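Local coordinates for bsobi restriction endonuclease (Geobacillus stearothermophilus, PDB 1DC1), which recognises the double-stranded DNA sequence 5'-CYCGRG-3' as a homodimer and cleaves it after the first cytosine, at residues Glu8-Ser13 against Thr310-Ser315; Arg47-Ala52 against Glu113-Tyr118; Ser54-Pro59 against Glu108-Glu113. All blocks are in the same frame, centred on the assembly; numbering follows the deposited sequence.

Contact 1: residues Glu8-Ser13 against Thr310-Ser315; sequences ENHLKS and TEQVGS
Two hydrogen bonds converge on the hydroxyl of Ser-315, both from the N-terminal loop. Asn-9 gives the first: its ND2 donates to Ser-315 OG over 2.7 Å, nearly straight at 170°, with the oxygen lying in the amide plane. The second joins His-10 ND1 to Ser-315 OG at 2.8 Å, at the edge of the imidazole and close to its plane; either atom could be the donor, and the bond is less straight, at 143°. OG stands anti to the backbone N of Ser-315 (chi1 166°), which puts it where both partners reach it. At the other nitrogen of the ring, His-10 NE2 is hydrogen-bonded to the carbonyl oxygen of Ser-304, so both nitrogens are engaged and the rotation of the imidazole is fixed.

Those partners place the contact at the edge of the main sheet of a PDDEXK-type nuclease. Residues 8-13 precede helix 21-53, whereas residues 310-315 open helix 310-321, the last of the chain, directly after strand 303-306, which is outermost in the sheet within this chain. The two ends of the polypeptide are thus pinned together on the same border.

Van der Waals contacts fill the remaining interface. The backbone carbonyl oxygen of Gln-312 sits above the centre of the His-10 ring, 3.8 Å from its plane. Beside it the Gln-312 side chain crosses the imidazole at about a right angle, with CB 3.4 Å from His-10 CD2. Farther along, Leu-11 CD2 lies against the carboxamide, 3.6 Å from Gln-312 NE2. That amide is held at both ends, its OE1 accepting from the backbone N of Asn-306 and its NE2 donating to the carbonyl oxygen of Asp-16, while Leu-11 also packs on Trp-293 and Leu-296 of helix 286-298.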
loop_
_atom_site.group_PDB
_atom_site.type_symbol
_atom_site.label_atom_id
_atom_site.label_comp_id
_atom_site.label_asym_id
_atom_site.label_seq_id
_atom_site.Cartn_x
_atom_site.Cartn_y
_atom_site.Cartn_z
ATOM N N GLU D 8 24.672 -13.511 -12.981
ATOM C CA GLU D 8 25.904 -13.936 -12.305
ATOM C C GLU D 8 27.015 -12.908 -12.447
ATOM O O GLU D 8 28.012 -12.941 -11.735
ATOM C CB GLU D 8 26.375 -15.249 -12.874
ATOM C CG GLU D 8 25.624 -16.406 -12.334
ATOM C CD GLU D 8 25.829 -17.655 -13.180
ATOM O OE1 GLU D 8 26.748 -17.656 -14.035
ATOM O OE2 GLU D 8 25.071 -18.637 -12.987
ATOM N N ASN D 9 26.850 -11.991 -13.387
ATOM C CA ASN D 9 27.849 -10.964 -13.566
ATOM C C ASN D 9 27.910 -10.015 -12.358
ATOM O O ASN D 9 28.969 -9.487 -12.027
ATOM C CB ASN D 9 27.591 -10.141 -14.824
ATOM C CG ASN D 9 28.679 -9.120 -15.046
ATOM O OD1 ASN D 9 29.834 -9.479 -15.323
ATOM N ND2 ASN D 9 28.342 -7.842 -14.890
ATOM N N HIS D 10 26.787 -9.774 -11.695
ATOM C CA HIS D 10 26.821 -8.876 -10.535
ATOM C C HIS D 10 26.295 -9.500 -9.243
ATOM O O HIS D 10 26.347 -8.850 -8.202
ATOM C CB HIS D 10 26.059 -7.579 -10.813
ATOM C CG HIS D 10 24.625 -7.798 -11.195
ATOM N ND1 HIS D 10 24.223 -8.011 -12.501
ATOM C CD2 HIS D 10 23.495 -7.826 -10.444
ATOM C CE1 HIS D 10 22.909 -8.153 -12.535
ATOM N NE2 HIS D 10 22.445 -8.044 -11.301
ATOM N N LEU D 11 25.787 -10.739 -9.303
ATOM C CA LEU D 11 25.284 -11.463 -8.117
ATOM C C LEU D 11 26.037 -12.738 -7.897
ATOM O O LEU D 11 25.986 -13.625 -8.734
ATOM C CB LEU D 11 23.824 -11.893 -8.264
ATOM C CG LEU D 11 22.911 -10.706 -8.416
ATOM C CD1 LEU D 11 21.514 -11.196 -8.755
ATOM C CD2 LEU D 11 22.954 -9.881 -7.139
ATOM N N LYS D 12 26.694 -12.862 -6.758
ATOM C CA LYS D 12 27.412 -14.090 -6.470
ATOM C C LYS D 12 26.722 -14.883 -5.361
ATOM O O LYS D 12 26.907 -16.093 -5.236
ATOM C CB LYS D 12 28.856 -13.768 -6.089
ATOM C CG LYS D 12 29.427 -12.567 -6.836
ATOM C CD LYS D 12 29.373 -12.713 -8.369
ATOM C CE LYS D 12 29.538 -11.337 -9.059
ATOM N NZ LYS D 12 30.197 -11.423 -10.395
ATOM N N SER D 13 25.913 -14.212 -4.555
ATOM C CA SER D 13 25.218 -14.900 -3.467
ATOM C C SER D 13 23.864 -14.226 -3.241
ATOM O O SER D 13 23.645 -13.091 -3.677
ATOM C CB SER D 13 26.055 -14.862 -2.173
ATOM O OG SER D 13 26.260 -13.528 -1.688
ATOM N N THR D 310 24.654 0.459 -7.464
ATOM C CA THR D 310 25.172 0.892 -8.759
ATOM C C THR D 310 25.770 -0.159 -9.660
ATOM O O THR D 310 25.499 -0.177 -10.862
ATOM C CB THR D 310 26.269 1.920 -8.556
ATOM O OG1 THR D 310 25.885 2.770 -7.480
ATOM C CG2 THR D 310 26.504 2.714 -9.815
ATOM N N GLU D 311 26.611 -1.020 -9.101
ATOM C CA GLU D 311 27.231 -2.011 -9.942
ATOM C C GLU D 311 26.226 -2.990 -10.491
ATOM O O GLU D 311 26.408 -3.469 -11.616
ATOM C CB GLU D 311 28.305 -2.761 -9.189
ATOM C CG GLU D 311 29.577 -2.000 -9.026
ATOM C CD GLU D 311 30.589 -2.763 -8.189
ATOM O OE1 GLU D 311 30.305 -3.041 -6.991
ATOM O OE2 GLU D 311 31.665 -3.083 -8.743
ATOM N N GLN D 312 25.165 -3.280 -9.723
ATOM C CA GLN D 312 24.152 -4.231 -10.187
ATOM C C GLN D 312 23.327 -3.603 -11.242
ATOM O O GLN D 312 23.042 -4.207 -12.266
ATOM C CB GLN D 312 23.233 -4.696 -9.042
ATOM C CG GLN D 312 24.021 -5.427 -7.980
ATOM C CD GLN D 312 23.185 -6.114 -6.911
ATOM O OE1 GLN D 312 21.957 -6.173 -6.982
ATOM N NE2 GLN D 312 23.878 -6.636 -5.887
ATOM N N VAL D 313 22.944 -2.363 -10.994
ATOM C CA VAL D 313 22.115 -1.649 -11.961
ATOM C C VAL D 313 22.873 -1.512 -13.279
ATOM O O VAL D 313 22.320 -1.783 -14.345
ATOM C CB VAL D 313 21.683 -0.238 -11.408
ATOM C CG1 VAL D 313 20.929 0.590 -12.475
ATOM C CG2 VAL D 313 20.812 -0.448 -10.165
ATOM N N GLY D 314 24.145 -1.122 -13.197
ATOM C CA GLY D 314 24.952 -0.956 -14.401
ATOM C C GLY D 314 25.098 -2.224 -15.215
ATOM O O GLY D 314 24.945 -2.215 -16.434
ATOM N N SER D 315 25.398 -3.322 -14.526
ATOM C CA SER D 315 25.558 -4.617 -15.156
ATOM C C SER D 315 24.233 -5.004 -15.817
ATOM O O SER D 315 24.220 -5.453 -16.948
ATOM C CB SER D 315 25.973 -5.633 -14.054
ATOM O OG SER D 315 25.844 -6.976 -14.477
#

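Contact 2: residues Arg47-Ala52 against Glu113-Tyr118; sequences RALKVA and ELIFRY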
loop_
_atom_site.group_PDB
_atom_site.type_symbol
_atom_site.label_atom_id
_atom_site.label_comp_id
_atom_site.label_asym_id
_atom_site.label_seq_id
_atom_site.Cartn_x
_atom_site.Cartn_y
_atom_site.Cartn_z
ATOM N N ARG D 47 -3.024 28.388 4.174
ATOM C CA ARG D 47 -2.969 29.815 4.494
ATOM C C ARG D 47 -4.030 30.550 3.662
ATOM O O ARG D 47 -4.728 31.443 4.158
ATOM C CB ARG D 47 -1.565 30.399 4.152
ATOM C CG ARG D 47 -0.368 29.948 5.000
ATOM C CD ARG D 47 -0.284 30.625 6.357
ATOM N NE ARG D 47 0.874 30.200 7.157
ATOM C CZ ARG D 47 1.126 30.560 8.420
ATOM N NH1 ARG D 47 0.315 31.363 9.080
ATOM N NH2 ARG D 47 2.223 30.142 9.037
ATOM N N ALA D 48 -4.133 30.202 2.385
ATOM C CA ALA D 48 -5.086 30.842 1.507
ATOM C C ALA D 48 -6.503 30.520 1.927
ATOM O O ALA D 48 -7.382 31.397 1.880
ATOM C CB ALA D 48 -4.847 30.405 0.093
ATOM N N LEU D 49 -6.743 29.272 2.343
ATOM C CA LEU D 49 -8.083 28.865 2.804
ATOM C C LEU D 49 -8.469 29.679 4.024
ATOM O O LEU D 49 -9.596 30.113 4.129
ATOM C CB LEU D 49 -8.170 27.360 3.173
ATOM C CG LEU D 49 -9.490 26.784 3.797
ATOM C CD1 LEU D 49 -10.708 26.853 2.826
ATOM C CD2 LEU D 49 -9.230 25.331 4.234
ATOM N N LYS D 50 -7.549 29.893 4.944
ATOM C CA LYS D 50 -7.900 30.667 6.112
ATOM C C LYS D 50 -8.308 32.115 5.734
ATOM O O LYS D 50 -9.255 32.674 6.312
ATOM C CB LYS D 50 -6.734 30.703 7.109
ATOM C CG LYS D 50 -7.085 31.362 8.436
ATOM C CD LYS D 50 -5.927 31.319 9.362
ATOM C CE LYS D 50 -6.235 31.977 10.711
ATOM N NZ LYS D 50 -5.296 31.460 11.752
ATOM N N VAL D 51 -7.595 32.716 4.787
ATOM C CA VAL D 51 -7.905 34.071 4.364
ATOM C C VAL D 51 -9.323 34.070 3.787
ATOM O O VAL D 51 -10.135 34.925 4.131
ATOM C CB VAL D 51 -6.909 34.560 3.281
ATOM C CG1 VAL D 51 -7.497 35.787 2.574
ATOM C CG2 VAL D 51 -5.533 34.854 3.912
ATOM N N ALA D 52 -9.637 33.100 2.939
ATOM C CA ALA D 52 -10.962 33.021 2.318
ATOM C C ALA D 52 -12.068 32.706 3.303
ATOM O O ALA D 52 -13.123 33.314 3.286
ATOM C CB ALA D 52 -10.949 31.959 1.240
ATOM N N GLU D 113 -10.184 25.458 13.599
ATOM C CA GLU D 113 -10.707 24.087 13.631
ATOM C C GLU D 113 -10.766 23.597 12.154
ATOM O O GLU D 113 -10.329 22.487 11.828
ATOM C CB GLU D 113 -12.120 24.030 14.255
ATOM C CG GLU D 113 -12.674 22.592 14.388
ATOM C CD GLU D 113 -11.893 21.718 15.396
ATOM O OE1 GLU D 113 -11.207 22.287 16.271
ATOM O OE2 GLU D 113 -11.961 20.455 15.338
ATOM N N LEU D 114 -11.300 24.427 11.268
ATOM C CA LEU D 114 -11.415 24.084 9.850
ATOM C C LEU D 114 -10.057 23.873 9.187
ATOM O O LEU D 114 -9.830 22.867 8.483
ATOM C CB LEU D 114 -12.133 25.210 9.108
ATOM C CG LEU D 114 -12.221 25.090 7.580
ATOM C CD1 LEU D 114 -12.782 23.712 7.146
ATOM C CD2 LEU D 114 -13.127 26.241 7.087
ATOM N N ILE D 115 -9.159 24.849 9.385
ATOM C CA ILE D 115 -7.804 24.793 8.792
ATOM C C ILE D 115 -7.005 23.570 9.285
ATOM O O ILE D 115 -6.343 22.919 8.495
ATOM C CB ILE D 115 -6.940 26.113 9.060
ATOM C CG1 ILE D 115 -7.707 27.405 8.640
ATOM C CG2 ILE D 115 -5.653 26.023 8.291
ATOM C CD1 ILE D 115 -8.392 27.367 7.289
ATOM N N PHE D 116 -7.070 23.281 10.583
ATOM C CA PHE D 116 -6.395 22.145 11.200
ATOM C C PHE D 116 -6.956 20.838 10.587
ATOM O O PHE D 116 -6.183 19.929 10.276
ATOM C CB PHE D 116 -6.635 22.121 12.726
ATOM C CG PHE D 116 -5.893 23.192 13.495
ATOM C CD1 PHE D 116 -4.985 24.065 12.864
ATOM C CD2 PHE D 116 -6.101 23.332 14.858
ATOM C CE1 PHE D 116 -4.296 25.073 13.593
ATOM C CE2 PHE D 116 -5.417 24.330 15.596
ATOM C CZ PHE D 116 -4.523 25.195 14.965
ATOM N N ARG D 117 -8.286 20.740 10.421
ATOM C CA ARG D 117 -8.865 19.530 9.839
ATOM C C ARG D 117 -8.538 19.407 8.376
ATOM O O ARG D 117 -8.252 18.315 7.890
ATOM C CB ARG D 117 -10.359 19.470 10.079
ATOM C CG ARG D 117 -10.581 18.993 11.509
ATOM C CD ARG D 117 -12.031 19.082 12.111
ATOM N NE ARG D 117 -11.959 18.459 13.447
ATOM C CZ ARG D 117 -12.002 17.145 13.663
ATOM N NH1 ARG D 117 -12.135 16.290 12.647
ATOM N NH2 ARG D 117 -11.825 16.689 14.888
ATOM N N TYR D 118 -8.560 20.534 7.677
ATOM C CA TYR D 118 -8.236 20.535 6.261
ATOM C C TYR D 118 -6.765 19.991 6.062
ATOM O O TYR D 118 -6.525 19.162 5.185
ATOM C CB TYR D 118 -8.421 21.964 5.738
ATOM C CG TYR D 118 -7.850 22.152 4.388
ATOM C CD1 TYR D 118 -8.556 21.751 3.259
ATOM C CD2 TYR D 118 -6.567 22.719 4.227
ATOM C CE1 TYR D 118 -7.996 21.919 1.983
ATOM C CE2 TYR D 118 -6.021 22.886 2.977
ATOM C CZ TYR D 118 -6.727 22.497 1.867
ATOM O OH TYR D 118 -6.184 22.743 0.635
#
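One face of the Tyr-118 ring carries the methyl CD2 of Leu-49, seated 3.5 Å above the plane and displaced toward the rim, where CG of the tyrosine is its nearest atom. With CD2 3.8 Å from the centroid of the Tyr-118 ring and 22° off the normal, the approach qualifies as a CH-pi contact. The guanidinium of Arg-117, in a cation-pi contact with Phe-102, has the Glu-113 carboxylate at its edge, in plane: Arg-117 NE donates to Glu-113 OE2 at 2.7 Å in a salt bridge that spans one turn of the same helix.

The CD1 methyl of Ile-115 meets both Leu-49 and Lys-50. Its CG1 is anti to the carbonyl carbon (chi1 -52°), and chi2 of -46° then brings CD1 to 3.5 Å from Lys-50 CA and 3.7 Å from Leu-49 CG. An alanine in place of Ile-115 would probably open a gap against the Lys-50 backbone and leave Leu-49 CG without this neighbour.

The two helical segments run antiparallel at 152°, their axes 9.9 Å apart at closest approach. Helix 69-75 adds Ala-71 against Leu-49, helix 88-103 adds Leu-98 against Leu-114, and Phe-116 of the second subunit packs on Ile-115.

Contact 3: residues Ser54-Pro59 against Glu108-Glu113; sequences SVAKTP and EEFIDE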
loop_
_atom_site.group_PDB
_atom_site.type_symbol
_atom_site.label_atom_id
_atom_site.label_comp_id
_atom_site.label_asym_id
_atom_site.label_seq_id
_atom_site.Cartn_x
_atom_site.Cartn_y
_atom_site.Cartn_z
ATOM N N SER D 54 -12.050 33.177 6.485
ATOM C CA SER D 54 -12.177 34.143 7.556
ATOM C C SER D 54 -13.265 35.205 7.387
ATOM O O SER D 54 -13.633 35.876 8.376
ATOM C CB SER D 54 -10.832 34.768 7.849
ATOM O OG SER D 54 -10.024 33.851 8.569
ATOM N N VAL D 55 -13.795 35.363 6.167
ATOM C CA VAL D 55 -14.890 36.315 5.995
ATOM C C VAL D 55 -16.212 35.767 6.613
ATOM O O VAL D 55 -17.112 36.555 6.890
ATOM C CB VAL D 55 -15.080 36.761 4.527
ATOM C CG1 VAL D 55 -13.717 36.978 3.876
ATOM C CG2 VAL D 55 -15.889 35.771 3.792
ATOM N N ALA D 56 -16.314 34.447 6.867
ATOM C CA ALA D 56 -17.500 33.858 7.495
ATOM C C ALA D 56 -17.410 34.225 8.964
ATOM O O ALA D 56 -16.364 34.069 9.599
ATOM C CB ALA D 56 -17.497 32.366 7.336
ATOM N N LYS D 57 -18.500 34.731 9.525
ATOM C CA LYS D 57 -18.447 35.103 10.913
ATOM C C LYS D 57 -18.947 33.946 11.726
ATOM O O LYS D 57 -18.696 33.884 12.917
ATOM C CB LYS D 57 -19.258 36.378 11.147
ATOM C CG LYS D 57 -18.603 37.691 10.616
ATOM C CD LYS D 57 -17.288 37.457 9.862
ATOM C CE LYS D 57 -16.086 38.123 10.534
ATOM N NZ LYS D 57 -15.604 37.379 11.746
ATOM N N THR D 58 -19.629 33.010 11.073
ATOM C CA THR D 58 -20.150 31.823 11.758
ATOM C C THR D 58 -19.923 30.599 10.904
ATOM O O THR D 58 -19.809 30.715 9.702
ATOM C CB THR D 58 -21.684 31.918 12.019
ATOM O OG1 THR D 58 -22.392 31.706 10.790
ATOM C CG2 THR D 58 -22.050 33.288 12.594
ATOM N N PRO D 59 -19.813 29.423 11.527
ATOM C CA PRO D 59 -19.611 28.211 10.728
ATOM C C PRO D 59 -20.622 28.079 9.605
ATOM O O PRO D 59 -20.251 27.727 8.497
ATOM C CB PRO D 59 -19.722 27.086 11.752
ATOM C CG PRO D 59 -19.282 27.707 13.022
ATOM C CD PRO D 59 -19.744 29.156 12.972
ATOM N N GLU D 108 -15.449 30.035 19.141
ATOM C CA GLU D 108 -14.618 31.130 18.622
ATOM C C GLU D 108 -13.431 30.616 17.821
ATOM O O GLU D 108 -12.857 31.359 17.052
ATOM C CB GLU D 108 -14.049 32.018 19.757
ATOM C CG GLU D 108 -15.021 32.952 20.427
ATOM C CD GLU D 108 -14.604 33.297 21.867
ATOM O OE1 GLU D 108 -13.628 34.058 22.049
ATOM O OE2 GLU D 108 -15.255 32.800 22.825
ATOM N N GLU D 109 -13.040 29.366 18.039
ATOM C CA GLU D 109 -11.892 28.806 17.322
ATOM C C GLU D 109 -12.291 28.017 16.089
ATOM O O GLU D 109 -11.530 27.181 15.618
ATOM C CB GLU D 109 -11.109 27.893 18.251
ATOM C CG GLU D 109 -10.900 28.477 19.615
ATOM C CD GLU D 109 -10.232 29.822 19.541
ATOM O OE1 GLU D 109 -9.156 29.883 18.923
ATOM O OE2 GLU D 109 -10.783 30.812 20.087
ATOM N N PHE D 110 -13.475 28.282 15.557
ATOM C CA PHE D 110 -13.946 27.542 14.383
ATOM C C PHE D 110 -13.100 27.654 13.075
ATOM O O PHE D 110 -13.038 26.670 12.304
ATOM C CB PHE D 110 -15.440 27.857 14.093
ATOM C CG PHE D 110 -15.699 29.060 13.183
ATOM C CD1 PHE D 110 -15.958 30.318 13.720
ATOM C CD2 PHE D 110 -15.804 28.908 11.806
ATOM C CE1 PHE D 110 -16.318 31.385 12.901
ATOM C CE2 PHE D 110 -16.163 29.967 10.988
ATOM C CZ PHE D 110 -16.420 31.208 11.534
ATOM N N ILE D 111 -12.442 28.800 12.821
ATOM C CA ILE D 111 -11.637 28.919 11.593
ATOM C C ILE D 111 -10.428 27.999 11.716
ATOM O O ILE D 111 -10.187 27.186 10.834
ATOM C CB ILE D 111 -11.143 30.399 11.296
ATOM C CG1 ILE D 111 -12.339 31.329 10.968
ATOM C CG2 ILE D 111 -10.139 30.386 10.115
ATOM C CD1 ILE D 111 -13.200 30.867 9.761
ATOM N N ASP D 112 -9.688 28.074 12.814
ATOM C CA ASP D 112 -8.544 27.175 12.911
ATOM C C ASP D 112 -9.016 25.725 13.001
ATOM O O ASP D 112 -8.305 24.853 12.547
ATOM C CB ASP D 112 -7.645 27.520 14.093
ATOM C CG ASP D 112 -6.640 28.630 13.785
ATOM O OD1 ASP D 112 -6.520 29.127 12.639
ATOM O OD2 ASP D 112 -5.961 29.012 14.733
ATOM N N GLU D 113 -10.184 25.458 13.599
ATOM C CA GLU D 113 -10.707 24.087 13.631
ATOM C C GLU D 113 -10.766 23.597 12.154
ATOM O O GLU D 113 -10.329 22.487 11.828
ATOM C CB GLU D 113 -12.120 24.030 14.255
ATOM C CG GLU D 113 -12.674 22.592 14.388
ATOM C CD GLU D 113 -11.893 21.718 15.396
ATOM O OE1 GLU D 113 -11.207 22.287 16.271
ATOM O OE2 GLU D 113 -11.961 20.455 15.338
#
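Phe-110 holds its CG between the backbone N and the carbonyl carbon (chi1 89°), and chi2 near -95° turns the ring so that one face meets Pro-59. Pro-59 CD stands 3.9 Å from the centroid of the Phe-110 ring, only 3° off the normal, a CH-pi contact over the middle of the face. Pro-59 CG is nearer the root of the ring, 3.8 Å from Phe-110 CG. On the opposite face, toward the rim, lies CG1 of the following residue, Ile-111.

Here the start of a helix is set against the loop that follows another: Glu-109 takes the N-cap position of helix 110-152, and residues 54-59 lead away from helix 21-53. The loop wraps the far end of the ring with backbone. The carbonyl oxygen of Ala-56 comes to the ring edge near its plane, 3.5 Å from Phe-110 CZ, while that of Lys-57 approaches obliquely at 3.4 Å from Phe-110 CE1.

At the other end of the loop the Ser-54 hydroxyl touches Ile-111, Ser-54 OG to Ile-111 CG2 at 3.8 Å; its hydrogen bond goes to the carbonyl oxygen of Lys-50. Pro-59 also packs on Ile-99 and Leu-103 of helix 88-103.

In the fold
Along the chain the three contacts are nested: contact 3 falls within the loop closed by contact 2, and both within the loop closed by contact 1. In space they divide into two groups on opposite sides of the chain's centre. Contact 1, beside strand 303-306 of the mixed sheet, is about 51 Å from contact 2 and 60 Å from contact 3, centre to centre. Contacts 2 and 3, with centres about 9 Å apart, share Glu-113 and helix 110-152 and are joined by a salt bridge, Lys-50 to Asp-112. Both also meet the second subunit, so this helical end contributes to the dimer, while contact 1 lies in the sheet-bearing part.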